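Local atomic coordinates of ARF-like GTPase (Chlamydomonas reinhardtii, PDB entry 4M9Q), a protein that belongs to the ARF family of small P-loop GTPases and is modelled with a magnesium ion and phosphoaminophosphonic acid-guanylate ester bound. Residues Lys17-Leu20 / Leu21-Gln25; Leu162-Leu165 / Val166-Asp170; Pro84-Phe87 / Glu88-Lys91. All coordinates share one frame; numbering follows the deposited sequence. Where two conformers were deposited one is given.

Contact 1: Lys17-Leu20 / Leu21-Gln25; sequences KTTL and LNSIQ. With MG (magnesium ion), chain E; GNP (phosphoaminophosphonic acid-guanylate ester), chain D.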
loop_
_atom_site.group_PDB
_atom_site.type_symbol
_atom_site.label_atom_id
_atom_site.label_comp_id
_atom_site.label_asym_id
_atom_site.label_seq_id
_atom_site.Cartn_x
_atom_site.Cartn_y
_atom_site.Cartn_z
ATOM N N LYS A 17 1.473 -8.284 -2.851
ATOM C CA LYS A 17 1.655 -6.903 -3.299
ATOM C C LYS A 17 2.096 -6.894 -4.748
ATOM O O LYS A 17 1.500 -6.219 -5.595
ATOM C CB LYS A 17 2.726 -6.213 -2.487
ATOM C CG LYS A 17 2.463 -6.187 -1.008
ATOM C CD LYS A 17 3.581 -5.499 -0.214
ATOM C CE LYS A 17 4.829 -6.370 -0.130
ATOM N NZ LYS A 17 4.629 -7.555 0.736
ATOM N N THR A 18 3.155 -7.640 -5.054
ATOM C CA THR A 18 3.662 -7.644 -6.407
ATOM C C THR A 18 2.590 -8.147 -7.388
ATOM O O THR A 18 2.387 -7.550 -8.436
ATOM C CB THR A 18 4.991 -8.392 -6.477
ATOM O OG1 THR A 18 5.901 -7.787 -5.551
ATOM C CG2 THR A 18 5.658 -8.328 -7.876
ATOM N N THR A 19 1.846 -9.188 -7.019
ATOM C CA THR A 19 0.772 -9.711 -7.877
ATOM C C THR A 19 -0.334 -8.665 -8.036
ATOM O O THR A 19 -0.899 -8.478 -9.090
ATOM C CB THR A 19 0.201 -11.002 -7.293
ATOM O OG1 THR A 19 1.287 -11.904 -6.978
ATOM C CG2 THR A 19 -0.782 -11.708 -8.284
ATOM N N LEU A 20 -0.612 -7.949 -6.966
ATOM C CA LEU A 20 -1.643 -6.933 -6.995
ATOM C C LEU A 20 -1.220 -5.784 -7.899
ATOM O O LEU A 20 -1.960 -5.317 -8.751
ATOM C CB LEU A 20 -1.932 -6.468 -5.587
ATOM C CG LEU A 20 -3.128 -5.540 -5.468
ATOM C CD1 LEU A 20 -3.832 -5.832 -4.140
ATOM C CD2 LEU A 20 -2.648 -4.101 -5.595
ATOM N N LEU A 21 0.025 -5.392 -7.797
ATOM C CA LEU A 21 0.516 -4.359 -8.680
ATOM C C LEU A 21 0.435 -4.744 -10.132
ATOM O O LEU A 21 -0.027 -3.956 -10.932
ATOM C CB LEU A 21 1.954 -4.032 -8.359
ATOM C CG LEU A 21 2.420 -2.789 -9.109
ATOM C CD1 LEU A 21 1.345 -1.698 -8.931
ATOM C CD2 LEU A 21 3.802 -2.362 -8.654
ATOM N N ASN A 22 0.906 -5.938 -10.484
ATOM C CA ASN A 22 0.735 -6.461 -11.826
ATOM C C ASN A 22 -0.720 -6.411 -12.241
ATOM O O ASN A 22 -1.037 -5.842 -13.262
ATOM C CB ASN A 22 1.273 -7.904 -11.978
ATOM C CG ASN A 22 2.793 -7.989 -11.811
ATOM O OD1 ASN A 22 3.524 -6.982 -11.958
ATOM N ND2 ASN A 22 3.280 -9.171 -11.467
ATOM N N SER A 23 -1.620 -6.951 -11.441
ATOM C CA SER A 23 -3.020 -7.052 -11.849
ATOM C C SER A 23 -3.681 -5.703 -11.986
ATOM O O SER A 23 -4.612 -5.539 -12.754
ATOM C CB SER A 23 -3.794 -7.909 -10.851
ATOM O OG SER A 23 -3.373 -9.268 -10.985
ATOM N N ILE A 24 -3.209 -4.731 -11.225
ATOM C CA ILE A 24 -3.805 -3.401 -11.280
ATOM C C ILE A 24 -3.416 -2.693 -12.573
ATOM O O ILE A 24 -4.191 -1.873 -13.076
ATOM C CB ILE A 24 -3.465 -2.584 -10.033
ATOM C CG1 ILE A 24 -4.640 -1.796 -9.552
ATOM C CG2 ILE A 24 -2.324 -1.651 -10.267
ATOM C CD1 ILE A 24 -4.465 -1.418 -8.097
ATOM N N GLN A 25 -2.231 -3.047 -13.082
ATOM C CA GLN A 25 -1.709 -2.603 -14.378
ATOM C C GLN A 25 -2.162 -3.503 -15.553
ATOM O O GLN A 25 -1.528 -3.511 -16.605
ATOM C CB GLN A 25 -0.165 -2.599 -14.338
ATOM C CG GLN A 25 0.515 -1.278 -14.001
ATOM C CD GLN A 25 1.174 -0.596 -15.197
ATOM O OE1 GLN A 25 1.741 -1.253 -16.098
ATOM N NE2 GLN A 25 1.107 0.739 -15.214
HETATM MG MG MG E . 6.748 -8.638 -4.097
HETATM P PG GNP D . 7.143 -10.036 -1.056
HETATM O O1G GNP D . 7.620 -9.525 -2.517
HETATM O O2G GNP D . 6.657 -8.842 -0.163
HETATM O O3G GNP D . 8.289 -10.890 -0.483
HETATM N N3B GNP D . 5.725 -10.940 -1.301
HETATM P PB GNP D . 4.475 -10.222 -2.182
HETATM O O1B GNP D . 5.015 -9.263 -3.364
HETATM O O2B GNP D . 3.614 -9.504 -1.180
HETATM O O3A GNP D . 3.710 -11.507 -2.717
HETATM P PA GNP D . 3.449 -11.937 -4.226
HETATM O O1A GNP D . 4.807 -12.338 -4.655
HETATM O O2A GNP D . 2.682 -10.843 -4.880
HETATM O "O5'" GNP D . 2.498 -13.190 -3.946
HETATM C "C5'" GNP D . 2.911 -14.194 -2.989
HETATM C "C4'" GNP D . 2.292 -15.571 -3.349
HETATM O "O4'" GNP D . 0.869 -15.417 -3.237
HETATM C "C3'" GNP D . 2.474 -15.976 -4.804
HETATM O "O3'" GNP D . 2.324 -17.380 -5.008
HETATM C "C2'" GNP D . 1.280 -15.404 -5.488
HETATM O "O2'" GNP D . 0.909 -16.051 -6.670
HETATM C "C1'" GNP D . 0.222 -15.683 -4.467
HETATM N N9 GNP D . -0.997 -14.876 -4.568
HETATM C C8 GNP D . -1.028 -13.550 -4.689
HETATM N N7 GNP D . -2.292 -13.105 -4.687
HETATM C C5 GNP D . -3.093 -14.170 -4.583
HETATM C C6 GNP D . -4.554 -14.352 -4.554
HETATM O O6 GNP D . -5.338 -13.388 -4.643
HETATM N N1 GNP D . -5.003 -15.581 -4.414
HETATM C C2 GNP D . -4.175 -16.667 -4.309
HETATM N N2 GNP D . -4.758 -17.862 -4.191
HETATM N N3 GNP D . -2.819 -16.588 -4.329
HETATM C C4 GNP D . -2.240 -15.352 -4.500
HETATM O O HOH W 1 6.786 -10.437 -5.152
HETATM O O HOH W 2 6.691 -6.905 -3.030
#
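L20 and I24 stand one turn apart on helix 17-24, the helix that continues the P-loop (Walker A) of this ARF-type G domain. Their side chains meet at a slant, CD2 of L20 lying 4.1 Å from CD1 of I24, and both rest on L158 of helix 157-190. In the backbone I24 N donates to L20 O at 2.8 Å. The same bonding joins L21 N to K17 O, S23 N to T19 O and, nearly straight at 179°, N22 N to T18 O. The first amides of the helix serve the phosphates of phosphoaminophosphonic acid-guanylate ester (GNP): K17 N gives to O2B, T18 N to O1B and T19 N to O2A. GNP O2A is gripped twice, for T19 OG1 donates to it at 2.7 Å. Bends at chi3 (-74°) and chi4 curl the K17 chain back, bringing NZ to 2.9 Å from O2B and 2.6 Å from O2G of GNP; G11 O is a further partner of NZ. A146 O satisfies S23 OG. T18 OG1 binds the magnesium ion at 1.9 Å and hydrogen-bonds D54 OD2. T35 OG1, GNP O1B and O1G and two waters complete the metal shell, one water donating to GNP O1A at 2.8 Å.

Contact 2: Leu162-Leu165 / Val166-Asp170; sequences LKWL and VGTVD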
loop_
_atom_site.group_PDB
_atom_site.type_symbol
_atom_site.label_atom_id
_atom_site.label_comp_id
_atom_site.label_asym_id
_atom_site.label_seq_id
_atom_site.Cartn_x
_atom_site.Cartn_y
_atom_site.Cartn_z
ATOM N N LEU A 162 -8.311 1.516 -5.234
ATOM C CA LEU A 162 -7.493 2.627 -5.731
ATOM C C LEU A 162 -8.290 3.915 -5.859
ATOM O O LEU A 162 -7.815 4.967 -5.452
ATOM C CB LEU A 162 -6.811 2.261 -7.050
ATOM C CG LEU A 162 -5.775 3.237 -7.558
ATOM C CD1 LEU A 162 -4.679 3.422 -6.534
ATOM C CD2 LEU A 162 -5.182 2.745 -8.862
ATOM N N LYS A 163 -9.512 3.829 -6.372
ATOM C CA LYS A 163 -10.342 5.032 -6.571
ATOM C C LYS A 163 -10.735 5.668 -5.238
ATOM O O LYS A 163 -10.809 6.875 -5.131
ATOM C CB LYS A 163 -11.640 4.703 -7.315
ATOM C CG LYS A 163 -11.522 4.716 -8.824
ATOM C CD LYS A 163 -12.742 4.097 -9.540
ATOM C CE LYS A 163 -12.690 4.410 -11.035
ATOM N NZ LYS A 163 -13.008 5.864 -11.357
ATOM N N TRP A 164 -11.027 4.844 -4.234
ATOM C CA TRP A 164 -11.284 5.381 -2.905
ATOM C C TRP A 164 -10.035 6.097 -2.392
ATOM O O TRP A 164 -10.135 7.164 -1.809
ATOM C CB TRP A 164 -11.674 4.283 -1.952
ATOM C CG TRP A 164 -11.773 4.806 -0.560
ATOM C CD1 TRP A 164 -12.871 5.451 0.045
ATOM C CD2 TRP A 164 -10.728 4.842 0.443
ATOM N NE1 TRP A 164 -12.564 5.828 1.319
ATOM C CE2 TRP A 164 -11.295 5.503 1.613
ATOM C CE3 TRP A 164 -9.473 4.384 0.500
ATOM C CZ2 TRP A 164 -10.589 5.673 2.754
ATOM C CZ3 TRP A 164 -8.742 4.589 1.661
ATOM C CH2 TRP A 164 -9.297 5.237 2.755
ATOM N N LEU A 165 -8.850 5.519 -2.603
ATOM C CA LEU A 165 -7.620 6.120 -2.089
ATOM C C LEU A 165 -7.393 7.458 -2.773
ATOM O O LEU A 165 -7.145 8.473 -2.112
ATOM C CB LEU A 165 -6.392 5.271 -2.393
ATOM C CG LEU A 165 -5.367 4.932 -1.328
ATOM C CD1 LEU A 165 -4.021 4.674 -1.982
ATOM C CD2 LEU A 165 -5.294 5.932 -0.241
ATOM N N VAL A 166 -7.479 7.428 -4.101
ATOM C CA VAL A 166 -7.134 8.603 -4.880
ATOM C C VAL A 166 -8.119 9.716 -4.565
ATOM O O VAL A 166 -7.728 10.864 -4.418
ATOM C CB VAL A 166 -7.035 8.291 -6.391
ATOM C CG1 VAL A 166 -6.928 9.595 -7.156
ATOM C CG2 VAL A 166 -5.815 7.375 -6.638
ATOM N N GLY A 167 -9.378 9.361 -4.420
ATOM C CA GLY A 167 -10.402 10.323 -4.037
ATOM C C GLY A 167 -10.158 10.910 -2.662
ATOM O O GLY A 167 -10.422 12.080 -2.422
ATOM N N THR A 168 -9.640 10.108 -1.751
ATOM C CA THR A 168 -9.332 10.638 -0.443
ATOM C C THR A 168 -8.169 11.565 -0.539
ATOM O O THR A 168 -8.227 12.654 0.028
ATOM C CB THR A 168 -9.046 9.516 0.547
ATOM O OG1 THR A 168 -10.192 8.664 0.601
ATOM C CG2 THR A 168 -8.816 10.005 1.886
ATOM N N VAL A 169 -7.114 11.178 -1.264
ATOM C CA VAL A 169 -5.968 12.090 -1.456
ATOM C C VAL A 169 -6.456 13.363 -2.176
ATOM O O VAL A 169 -6.162 14.445 -1.749
ATOM C CB VAL A 169 -4.830 11.433 -2.225
ATOM C CG1 VAL A 169 -3.699 12.444 -2.550
ATOM C CG2 VAL A 169 -4.320 10.247 -1.406
ATOM N N ASP A 170 -7.291 13.208 -3.202
ATOM C CA ASP A 170 -7.755 14.342 -3.957
ATOM C C ASP A 170 -8.463 15.367 -3.091
ATOM O O ASP A 170 -8.203 16.525 -3.210
ATOM C CB ASP A 170 -8.703 13.904 -5.061
ATOM C CG ASP A 170 -9.248 15.093 -5.839
ATOM O OD1 ASP A 170 -8.433 15.823 -6.449
ATOM O OD2 ASP A 170 -10.465 15.308 -5.821
#
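T168 bends its hydroxyl back to the residue one turn earlier, where OG1 donates to W164 O at 2.8 Å. The backbone amide T168 N reaches the same W164 O at 3.0 Å, so this carbonyl oxygen holds two donors that come from opposite faces of its plane. With chi1 at -58°, OG1 lies beside its own backbone N, which turns it toward the preceding turn. Plain backbone bonds continue the ladder: V166 N to L162 O and V169 N to L165 O, each 2.8 Å, and G167 N to K163 O.

The second kind of contact is with the indole. OG1 of T168 hovers over one face of the W164 ring, displaced toward its rim and nearest CE2, at 3.5 Å; with OG1 donating to the carbonyl, its approach to the ring is probably plain packing.

This part of helix 157-190, the last helix of the model, lies against the central sheet of the G domain. Apolar contacts occupy the sheet side: L162 CD1 meets V166 CG2 at 4.1 Å, while L165 and V169 reach across to strands 3-10 and 74-80. Among charged groups, K163 NZ forms a salt bridge with E45 OE2.

Contact 3: Pro84-Phe87 / Glu88-Lys91; sequences PGRF and EESK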
loop_
_atom_site.group_PDB
_atom_site.type_symbol
_atom_site.label_atom_id
_atom_site.label_comp_id
_atom_site.label_asym_id
_atom_site.label_seq_id
_atom_site.Cartn_x
_atom_site.Cartn_y
_atom_site.Cartn_z
ATOM N N PRO A 84 -4.688 -15.974 8.754
ATOM C CA PRO A 84 -4.865 -15.333 10.069
ATOM C C PRO A 84 -3.717 -15.577 11.058
ATOM O O PRO A 84 -3.549 -14.821 12.016
ATOM C CB PRO A 84 -6.148 -15.975 10.614
ATOM C CG PRO A 84 -6.658 -16.880 9.562
ATOM C CD PRO A 84 -5.541 -17.165 8.622
ATOM N N GLY A 85 -2.932 -16.625 10.835
ATOM C CA GLY A 85 -1.761 -16.844 11.645
ATOM C C GLY A 85 -0.847 -15.644 11.644
ATOM O O GLY A 85 -0.090 -15.468 12.598
ATOM N N ARG A 86 -0.918 -14.806 10.592
ATOM C CA ARG A 86 0.002 -13.708 10.460
ATOM C C ARG A 86 -0.629 -12.367 10.759
ATOM O O ARG A 86 0.028 -11.310 10.630
ATOM C CB ARG A 86 0.613 -13.738 9.068
ATOM C CG ARG A 86 1.472 -14.960 8.833
ATOM C CD ARG A 86 2.943 -14.588 8.696
ATOM N NE ARG A 86 3.339 -14.532 7.317
ATOM C CZ ARG A 86 4.395 -13.887 6.846
ATOM N NH1 ARG A 86 5.214 -13.214 7.639
ATOM N NH2 ARG A 86 4.615 -13.912 5.536
ATOM N N PHE A 87 -1.884 -12.381 11.171
ATOM C CA PHE A 87 -2.591 -11.127 11.427
ATOM C C PHE A 87 -1.894 -10.321 12.480
ATOM O O PHE A 87 -1.797 -9.113 12.356
ATOM C CB PHE A 87 -4.042 -11.349 11.835
ATOM C CG PHE A 87 -4.981 -11.655 10.697
ATOM C CD1 PHE A 87 -4.541 -11.740 9.357
ATOM C CD2 PHE A 87 -6.322 -11.895 10.954
ATOM C CE1 PHE A 87 -5.441 -12.045 8.332
ATOM C CE2 PHE A 87 -7.205 -12.223 9.924
ATOM C CZ PHE A 87 -6.753 -12.286 8.615
ATOM N N GLU A 88 -1.390 -10.964 13.520
ATOM C CA GLU A 88 -0.790 -10.198 14.606
ATOM C C GLU A 88 0.512 -9.526 14.173
ATOM O O GLU A 88 0.738 -8.379 14.563
ATOM C CB GLU A 88 -0.586 -11.036 15.863
ATOM C CG GLU A 88 -0.366 -10.188 17.108
ATOM C CD GLU A 88 -1.662 -9.655 17.692
ATOM O OE1 GLU A 88 -2.725 -9.936 17.112
ATOM O OE2 GLU A 88 -1.624 -8.956 18.724
ATOM N N GLU A 89 1.359 -10.190 13.372
ATOM C CA GLU A 89 2.555 -9.497 12.895
ATOM C C GLU A 89 2.210 -8.419 11.861
ATOM O O GLU A 89 2.888 -7.391 11.790
ATOM C CB GLU A 89 3.696 -10.383 12.396
ATOM C CG GLU A 89 3.453 -11.217 11.195
ATOM C CD GLU A 89 4.752 -11.707 10.534
ATOM O OE1 GLU A 89 5.718 -10.925 10.312
ATOM O OE2 GLU A 89 4.812 -12.921 10.215
ATOM N N SER A 90 1.154 -8.637 11.092
ATOM C CA SER A 90 0.753 -7.621 10.140
ATOM C C SER A 90 0.259 -6.409 10.928
ATOM O O SER A 90 0.557 -5.283 10.555
ATOM C CB SER A 90 -0.323 -8.137 9.176
ATOM O OG SER A 90 -0.403 -7.321 8.005
ATOM N N LYS A 91 -0.471 -6.645 12.009
ATOM C CA LYS A 91 -0.903 -5.573 12.886
ATOM C C LYS A 91 0.297 -4.783 13.474
ATOM O O LYS A 91 0.280 -3.544 13.523
ATOM C CB LYS A 91 -1.803 -6.148 13.994
ATOM C CG LYS A 91 -2.255 -5.173 15.080
ATOM C CD LYS A 91 -3.055 -5.901 16.171
ATOM C CE LYS A 91 -3.172 -5.094 17.451
ATOM N NZ LYS A 91 -3.532 -5.926 18.630
#
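R86 and E89 are joined by a salt bridge at the start of helix 87-99, which the chain enters through a 3-10 turn at 84-86 after strand 74-80 of the G domain's sheet. NH1 of R86 meets OE2 of E89 at 2.6 Å. The two flat groups do not lie side by side: the oxygen sits at the guanidinium edge, in its plane, whereas NH1 comes to the carboxylate from above, and the planes are 61° apart. The two chains reach the meeting differently: R86 is bent, E89 extended. R86 kinks at chi2 (-112°) and again at chi3, which swings its guanidinium out beside the start of the helix, and the E89 chain reaches back to it. E89 places CG between its backbone N and carbonyl carbon (chi1 64°) and then runs out straight, passing beside R86 O, which CG of E89 approaches to 3.5 Å. The pair belongs to a longer chain of charges, since NH2 of R86 bridges to D13 OD2 and OE1 of E89 to R62 NH1.

S90 N donates to R86 O at 2.9 Å and K91 N to F87 O at 2.8 Å, the first regular bonds of the helix. S90 directs its hydroxyl inward, OG hydrogen-bonding Y77 OH, while its CB lies close to R86 O and F87 O. F87 is buried against V79 of strand 74-80. Its ring turns back over the 3-10 turn, where F87 N donates to P84 O at 3.1 Å, and P84 CA lies 3.5 Å above the F87 ring plane, over its centre.

How the contacts relate
Contact 1 holds the phosphates and the magnesium ion directly; the other two bind neither. Contact 2 is its neighbour at the far end of helix 17-24, where I24 CD1 packs on L162 CD2 at 4.3 Å, although the centres are 18 Å apart. Contact 3 does not touch it: the nearest atoms are about 8 Å apart and the centres 22 Å. The R86 side chain is nevertheless about 8 Å from the bound GNP and about 11 Å from the metal. Contacts 2 and 3 fall on opposite sides of the chain's centre, 26 Å between their own centres, with V79 and V76 of strand 74-80 touched from contacts 3 and 2 respectively.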